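PDB 4QRK: hypothetical protein from Clostridium sporogenes ATCC 15579, which is of unknown function but folds as a right-handed beta-helix and may take part in cell adhesion. Local coordinates for residues K24-L29 / D67-L72; G167-A172 / I185-N190; G34-S39 / N91-N96. All blocks are in the same frame, centred on the assembly; numbering follows the deposited sequence. Where two conformers were deposited one is given.

Contact 1 (K24-L29 / D67-L72); sequences KTKLNL and DKDGEL
Leu27 and Leu72 lie side by side on the inner face of one wall of a right-handed beta-helix, where strands 24-29 and 69-72 run parallel. Both have CG anti to the backbone N (chi1 177° in Leu27), and the two side chains run the same way; CD1 of Leu27 comes within 3.8 Å of CG of Leu72. Compact aliphatic leucine suits this buried face: Leu97 of the facing wall packs on Leu27, and Ile61 and Tyr63 of strand 60-66 flank Leu72. On the same face Thr25 is paired with Gly70. Gly70 is bound through both backbone groups, its N giving a hydrogen bond to O of Lys24 (2.7 Å) and its O receiving one from N of Lys26 (2.9 Å).

The other face is charged and partly exposed. Asp69 faces two lysines of the neighbouring strand, one at each carboxylate oxygen: its OD1 lies 3.9 Å from CB of Lys24, the two side chains running alongside one another, whereas the extended Lys26 passes obliquely and forms a long salt bridge, NZ to OD2 3.9 Å. The ammonium of Lys24 forms its salt bridge with Glu104 on the next strand, which Lys26 also approaches, weakly. Lysine suits this face because its methylenes can lie beside the carboxylate while its ammonium reaches acids on neighbouring strands. The Lys26 approach is closest at carbon, CE standing 3.4 Å from OD2 of Asp69.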
# COMPACT_ATOMS: atom_id res chain seq x y z
N LYS A 24 16.87 -0.37 7.21
CA LYS A 24 15.44 -0.17 7.13
C LYS A 24 15.14 0.33 5.70
O LYS A 24 15.96 1.01 5.09
CB LYS A 24 14.98 0.81 8.22
CG LYS A 24 13.48 1.19 8.10
CD LYS A 24 13.08 2.38 8.98
CE LYS A 24 12.33 1.94 10.23
NZ LYS A 24 11.88 3.10 11.05
N THR A 25 13.99 -0.06 5.15
CA THR A 25 13.52 0.45 3.85
C THR A 25 12.40 1.48 4.09
O THR A 25 11.44 1.21 4.81
CB THR A 25 12.91 -0.65 2.97
OG1 THR A 25 13.90 -1.60 2.62
CG2 THR A 25 12.34 -0.07 1.69
N LYS A 26 12.54 2.64 3.46
CA LYS A 26 11.45 3.63 3.41
C LYS A 26 11.08 3.82 1.94
O LYS A 26 11.80 4.44 1.18
CB LYS A 26 11.88 4.95 4.03
CG LYS A 26 12.10 4.90 5.53
CD LYS A 26 12.19 6.31 6.14
CE LYS A 26 12.20 6.29 7.67
NZ LYS A 26 11.97 7.65 8.26
N LEU A 27 9.98 3.20 1.54
CA LEU A 27 9.55 3.16 0.15
C LEU A 27 8.52 4.25 -0.05
O LEU A 27 7.54 4.38 0.71
CB LEU A 27 8.97 1.79 -0.19
CG LEU A 27 8.40 1.57 -1.60
CD1 LEU A 27 9.47 1.71 -2.60
CD2 LEU A 27 7.73 0.18 -1.74
N ASN A 28 8.76 5.08 -1.06
CA ASN A 28 7.87 6.19 -1.34
C ASN A 28 7.48 6.11 -2.80
O ASN A 28 8.34 6.17 -3.68
CB ASN A 28 8.52 7.52 -0.95
CG ASN A 28 7.62 8.73 -1.26
OD1 ASN A 28 6.42 8.67 -1.06
ND2 ASN A 28 8.21 9.81 -1.75
N LEU A 29 6.19 5.89 -3.05
CA LEU A 29 5.69 5.66 -4.42
C LEU A 29 4.71 6.77 -4.85
O LEU A 29 3.77 7.12 -4.14
CB LEU A 29 5.01 4.29 -4.52
CG LEU A 29 5.85 3.05 -4.20
CD1 LEU A 29 5.05 1.75 -4.22
CD2 LEU A 29 7.00 2.87 -5.17
N ASP A 67 21.99 7.10 6.86
CA ASP A 67 22.01 6.70 8.27
C ASP A 67 21.20 5.42 8.46
O ASP A 67 20.24 5.37 9.25
CB ASP A 67 21.43 7.84 9.12
CG ASP A 67 21.74 7.69 10.59
OD1 ASP A 67 22.80 7.10 10.92
OD2 ASP A 67 20.93 8.17 11.42
N LYS A 68 21.56 4.41 7.69
CA LYS A 68 21.01 3.06 7.81
C LYS A 68 19.61 2.92 7.20
O LYS A 68 19.11 1.81 7.05
CB LYS A 68 21.05 2.56 9.27
CG LYS A 68 22.43 2.64 9.92
CD LYS A 68 23.37 1.57 9.40
CE LYS A 68 24.72 1.65 10.06
NZ LYS A 68 25.74 0.80 9.37
N ASP A 69 18.99 4.04 6.82
CA ASP A 69 17.66 4.00 6.19
C ASP A 69 17.81 4.07 4.68
O ASP A 69 18.30 5.06 4.16
CB ASP A 69 16.81 5.20 6.64
CG ASP A 69 16.32 5.08 8.07
OD1 ASP A 69 16.77 4.19 8.82
OD2 ASP A 69 15.48 5.91 8.46
N GLY A 70 17.36 3.02 3.99
CA GLY A 70 17.29 3.06 2.54
C GLY A 70 16.05 3.78 2.02
O GLY A 70 14.94 3.22 2.01
N GLU A 71 16.24 5.02 1.57
CA GLU A 71 15.16 5.83 1.02
C GLU A 71 15.01 5.58 -0.46
O GLU A 71 15.84 5.98 -1.25
CB GLU A 71 15.38 7.30 1.37
CG GLU A 71 15.30 7.47 2.89
CD GLU A 71 15.19 8.89 3.37
OE1 GLU A 71 15.26 9.83 2.54
OE2 GLU A 71 15.06 9.07 4.61
N LEU A 72 13.94 4.84 -0.80
CA LEU A 72 13.66 4.41 -2.16
C LEU A 72 12.41 5.10 -2.64
O LEU A 72 11.32 4.89 -2.10
CB LEU A 72 13.50 2.89 -2.22
CG LEU A 72 13.16 2.19 -3.56
CD1 LEU A 72 13.99 2.63 -4.73
CD2 LEU A 72 13.31 0.73 -3.36

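Contact 2 (G167-A172 / I185-N190); sequences GVKIKA and IVEGEN
The backbones of 167-172 and 185-190 meet at one end, where N of Ala172 donates a nearly straight hydrogen bond to O of Asn190 (2.8 Å, N-H...O 167°), while at the other end CA of Lys169 and CA of Ile185 are still 9.4 Å apart. The same Asn190 carbonyl also receives a CA-H...O contact from Lys171, with CA 3.3 Å from the oxygen, so two successive residues of the strand face one acceptor. Asn190 has positive phi (80°), a conformation that asparagine tolerates better than most residues, and suits the end of the turn that leads out of strand 185-187. Its CB lies nearest O of Ala172, at 3.2 Å. Ala172 is small enough to sit buried where the two backbones come together. CG of Lys171, whose chain is extended beyond it, passes 4.1 Å from O of Asn190.

A second, looser link joins the long side chains. Lys169 is fully extended, and its NZ stops 4.3 Å from OE1 of Glu187, beyond salt-bridge range. One water bridges them, accepting from NZ of Lys169 and donating to OE1 of Glu187, 2.8 Å to each; a second lies near OE2, but that contact is doubtful. The same OE1 forms a salt bridge with Lys193, so the carboxylate is shared between a direct and a water-mediated cation. Long flexible side chains suit this partly exposed edge, where the strands are not adjacent.

Strand 185-187 is the outermost of its sheet within the chain, which places the contact at one end of a beta-helix wall. Strand 191-193 lies between the two, antiparallel to both, and its Tyr192 bonds to the backbone of Ile170. On the far side of 167-174 runs the parallel strand 203-210, with Val206 and Ile208 packing on Ile170.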
# COMPACT_ATOMS: atom_id res chain seq x y z
N GLY A 167 -3.68 -8.25 17.80
CA GLY A 167 -4.73 -7.28 17.99
C GLY A 167 -4.79 -6.26 16.89
O GLY A 167 -3.78 -5.75 16.40
N VAL A 168 -6.01 -5.97 16.48
CA VAL A 168 -6.31 -4.97 15.47
C VAL A 168 -7.42 -4.03 15.95
O VAL A 168 -8.45 -4.45 16.51
CB VAL A 168 -6.75 -5.69 14.16
CG1 VAL A 168 -7.11 -4.71 13.11
CG2 VAL A 168 -5.66 -6.58 13.65
N LYS A 169 -7.19 -2.74 15.75
CA LYS A 169 -8.22 -1.73 15.94
C LYS A 169 -8.27 -0.86 14.72
O LYS A 169 -7.23 -0.37 14.28
CB LYS A 169 -7.90 -0.89 17.18
CG LYS A 169 -8.91 0.19 17.52
CD LYS A 169 -8.54 0.77 18.88
CE LYS A 169 -9.46 1.84 19.40
NZ LYS A 169 -9.18 2.08 20.86
N ILE A 170 -9.48 -0.67 14.18
CA ILE A 170 -9.69 0.07 12.93
C ILE A 170 -10.67 1.20 13.19
O ILE A 170 -11.79 0.97 13.67
CB ILE A 170 -10.34 -0.78 11.83
CG1 ILE A 170 -9.53 -2.05 11.58
CG2 ILE A 170 -10.47 0.03 10.49
CD1 ILE A 170 -10.21 -3.27 12.06
N LYS A 171 -10.25 2.41 12.90
CA LYS A 171 -11.19 3.53 12.81
C LYS A 171 -11.56 3.69 11.35
O LYS A 171 -10.70 3.98 10.53
CB LYS A 171 -10.59 4.80 13.42
CG LYS A 171 -11.51 6.02 13.36
CD LYS A 171 -10.90 7.22 14.09
CE LYS A 171 -11.92 8.34 14.31
NZ LYS A 171 -11.50 9.30 15.39
N ALA A 172 -12.83 3.47 11.02
CA ALA A 172 -13.25 3.50 9.62
C ALA A 172 -14.33 4.55 9.45
O ALA A 172 -15.42 4.44 10.03
CB ALA A 172 -13.75 2.16 9.15
N ILE A 185 -15.69 -6.78 16.34
CA ILE A 185 -16.40 -6.14 17.45
C ILE A 185 -16.64 -4.69 17.10
O ILE A 185 -15.74 -4.03 16.61
CB ILE A 185 -15.56 -6.26 18.75
CG1 ILE A 185 -15.41 -7.73 19.14
CG2 ILE A 185 -16.17 -5.47 19.89
CD1 ILE A 185 -14.19 -8.01 19.97
N VAL A 186 -17.85 -4.20 17.33
CA VAL A 186 -18.19 -2.82 17.02
C VAL A 186 -18.08 -2.01 18.29
O VAL A 186 -18.66 -2.34 19.29
CB VAL A 186 -19.60 -2.73 16.44
CG1 VAL A 186 -19.95 -1.31 16.10
CG2 VAL A 186 -19.67 -3.59 15.18
N GLU A 187 -17.28 -0.97 18.26
CA GLU A 187 -17.11 -0.11 19.41
C GLU A 187 -17.59 1.26 19.01
O GLU A 187 -17.01 1.90 18.12
CB GLU A 187 -15.63 -0.06 19.83
CG GLU A 187 -15.35 0.81 21.03
CD GLU A 187 -13.87 1.15 21.19
OE1 GLU A 187 -13.05 0.20 21.29
OE2 GLU A 187 -13.53 2.36 21.22
N GLY A 188 -18.65 1.70 19.66
CA GLY A 188 -19.15 3.04 19.45
C GLY A 188 -19.10 3.54 18.02
O GLY A 188 -19.68 2.95 17.10
N GLU A 189 -18.35 4.63 17.85
CA GLU A 189 -18.42 5.43 16.65
C GLU A 189 -17.24 5.18 15.70
O GLU A 189 -16.15 5.78 15.79
CB GLU A 189 -18.53 6.91 17.02
CG GLU A 189 -19.64 7.22 18.04
CD GLU A 189 -19.25 8.31 19.02
OE1 GLU A 189 -18.32 8.08 19.83
OE2 GLU A 189 -19.87 9.40 18.99
N ASN A 190 -17.49 4.24 14.80
CA ASN A 190 -16.62 4.05 13.65
C ASN A 190 -15.39 3.24 14.02
O ASN A 190 -14.45 3.15 13.23
CB ASN A 190 -16.22 5.39 13.02
CG ASN A 190 -17.42 6.18 12.53
OD1 ASN A 190 -18.21 5.68 11.72
ND2 ASN A 190 -17.55 7.42 13.00
O HOH W 1 -10.40 -0.10 22.15
O HOH W 2 -11.56 3.76 21.06

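Contact 3 (G34-S39 / N91-N96); sequences GKLNIS and NEWNIN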
# COMPACT_ATOMS: atom_id res chain seq x y z
N GLY A 34 -3.03 3.91 -13.37
CA GLY A 34 -2.82 2.54 -13.80
C GLY A 34 -2.95 1.50 -12.70
O GLY A 34 -3.80 1.58 -11.80
N LYS A 35 -2.11 0.47 -12.79
CA LYS A 35 -2.19 -0.68 -11.89
C LYS A 35 -0.85 -0.83 -11.16
O LYS A 35 0.22 -0.87 -11.76
CB LYS A 35 -2.52 -1.95 -12.67
CG LYS A 35 -3.91 -1.93 -13.33
CD LYS A 35 -4.08 -3.11 -14.26
CE LYS A 35 -5.54 -3.32 -14.68
NZ LYS A 35 -6.02 -2.28 -15.64
N LEU A 36 -0.93 -0.85 -9.85
CA LEU A 36 0.24 -1.03 -9.01
C LEU A 36 0.04 -2.28 -8.17
O LEU A 36 -0.92 -2.34 -7.41
CB LEU A 36 0.39 0.18 -8.08
CG LEU A 36 1.38 0.09 -6.93
CD1 LEU A 36 2.76 -0.23 -7.40
CD2 LEU A 36 1.38 1.42 -6.16
N ASN A 37 0.98 -3.22 -8.26
CA ASN A 37 0.94 -4.49 -7.53
C ASN A 37 2.21 -4.70 -6.74
O ASN A 37 3.32 -4.57 -7.26
CB ASN A 37 0.79 -5.64 -8.49
CG ASN A 37 -0.47 -5.57 -9.32
OD1 ASN A 37 -1.60 -5.35 -8.81
ND2 ASN A 37 -0.29 -5.74 -10.60
N ILE A 38 2.06 -4.94 -5.46
CA ILE A 38 3.20 -5.13 -4.57
C ILE A 38 3.05 -6.42 -3.81
O ILE A 38 1.95 -6.76 -3.31
CB ILE A 38 3.34 -4.00 -3.55
CG1 ILE A 38 3.43 -2.63 -4.27
CG2 ILE A 38 4.56 -4.25 -2.67
CD1 ILE A 38 3.56 -1.47 -3.27
N SER A 39 4.16 -7.13 -3.70
CA SER A 39 4.24 -8.36 -2.92
C SER A 39 5.56 -8.48 -2.22
O SER A 39 6.46 -7.65 -2.41
CB SER A 39 4.09 -9.57 -3.83
OG SER A 39 5.26 -9.76 -4.62
N ASN A 91 -0.12 1.26 -17.98
CA ASN A 91 0.86 1.66 -16.99
C ASN A 91 0.75 0.74 -15.79
O ASN A 91 -0.19 0.82 -14.99
CB ASN A 91 0.67 3.10 -16.52
CG ASN A 91 1.87 3.61 -15.77
OD1 ASN A 91 2.98 3.64 -16.31
ND2 ASN A 91 1.67 4.03 -14.53
N GLU A 92 1.74 -0.13 -15.65
CA GLU A 92 1.71 -1.16 -14.63
C GLU A 92 3.06 -1.28 -13.93
O GLU A 92 4.11 -1.35 -14.58
CB GLU A 92 1.27 -2.50 -15.26
CG GLU A 92 1.04 -3.65 -14.27
CD GLU A 92 0.73 -4.99 -14.99
OE1 GLU A 92 -0.45 -5.21 -15.33
OE2 GLU A 92 1.66 -5.80 -15.23
N TRP A 93 3.02 -1.30 -12.60
CA TRP A 93 4.18 -1.50 -11.77
C TRP A 93 3.96 -2.75 -10.93
O TRP A 93 2.99 -2.87 -10.16
CB TRP A 93 4.44 -0.31 -10.83
CG TRP A 93 4.78 1.01 -11.46
CD1 TRP A 93 4.80 1.34 -12.80
CD2 TRP A 93 5.10 2.21 -10.75
NE1 TRP A 93 5.14 2.67 -12.95
CE2 TRP A 93 5.30 3.23 -11.70
CE3 TRP A 93 5.23 2.50 -9.39
CZ2 TRP A 93 5.64 4.53 -11.33
CZ3 TRP A 93 5.56 3.80 -9.02
CH2 TRP A 93 5.76 4.80 -9.99
N ASN A 94 4.87 -3.68 -11.07
CA ASN A 94 4.79 -4.92 -10.30
C ASN A 94 6.03 -5.04 -9.47
O ASN A 94 7.11 -5.20 -10.01
CB ASN A 94 4.68 -6.09 -11.26
CG ASN A 94 3.51 -5.97 -12.17
OD1 ASN A 94 2.38 -6.09 -11.73
ND2 ASN A 94 3.75 -5.68 -13.44
N ILE A 95 5.88 -4.90 -8.16
CA ILE A 95 7.01 -4.74 -7.26
C ILE A 95 7.13 -5.89 -6.27
O ILE A 95 6.13 -6.27 -5.64
CB ILE A 95 6.86 -3.40 -6.49
CG1 ILE A 95 6.99 -2.23 -7.50
CG2 ILE A 95 7.90 -3.28 -5.36
CD1 ILE A 95 6.70 -0.89 -6.89
N ASN A 96 8.33 -6.48 -6.15
CA ASN A 96 8.59 -7.49 -5.13
C ASN A 96 9.51 -6.88 -4.07
O ASN A 96 10.55 -6.28 -4.41
CB ASN A 96 9.29 -8.79 -5.65
CG ASN A 96 8.56 -9.52 -6.76
OD1 ASN A 96 9.23 -10.07 -7.66
ND2 ASN A 96 7.24 -9.57 -6.72
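Two neighbouring parallel strands of the right-handed beta-helix pair in exact register here, from Lys35 opposite Glu92 to Ser39 opposite Asn96. Backbone bonds alternate between them, as from N of Asn37 to O of Trp93 (2.8 Å). Gly34 precedes them at a corner, where its backbone angles (phi 128°) would bring a CB against the preceding carbonyl.

On the inner face, CD1 of Leu36 rests against CB of Trp93 at 3.8 Å and reaches CD1 of Ile95 at 4.0 Å. The Trp93 ring leads away from strand 35-39 and meets Phe31 and Phe50 edge-to-face. Flat and branched apolar side chains suit this buried face.

The outer face is polar. Asn37 and Asn94 lie side by side with their planes only 21° apart, and ND2 of Asn37 donates to OD1 of Asn94 at 2.9 Å in a nearly straight bond (175°). Asn94 in turn donates from ND2 to OE2 of Glu92 on its own strand (2.8 Å). Further along, ND2 of Asn96 donates to OG of Ser39 at a more bent angle. Because an amide both donates and accepts, Asn37 and Asn94 can link the strands by side chains as well as main chain, and Asn96 does so through the Ser39 hydroxyl.

Contacts 1 and 3 belong to the same end of the beta-helix but to different walls: strand 24-32 turns the corner at Gly34 into strand 35-42, and strand 69-75 is followed by strand 91-98 on that second wall. Their centres are 18 Å apart, yet they touch through the interior, where Leu29 of 24-29 brings CD1 to 3.7 Å from CD1 of Ile38 and CD2 to 4.2 Å from CZ3 of Trp93. Contact 2 shares the sheet of contact 1 but lies toward its other end, about 31 Å away between centres, and about 30 Å from contact 3. The side chain of Lys171 is about 13 Å from the bound calcium ion.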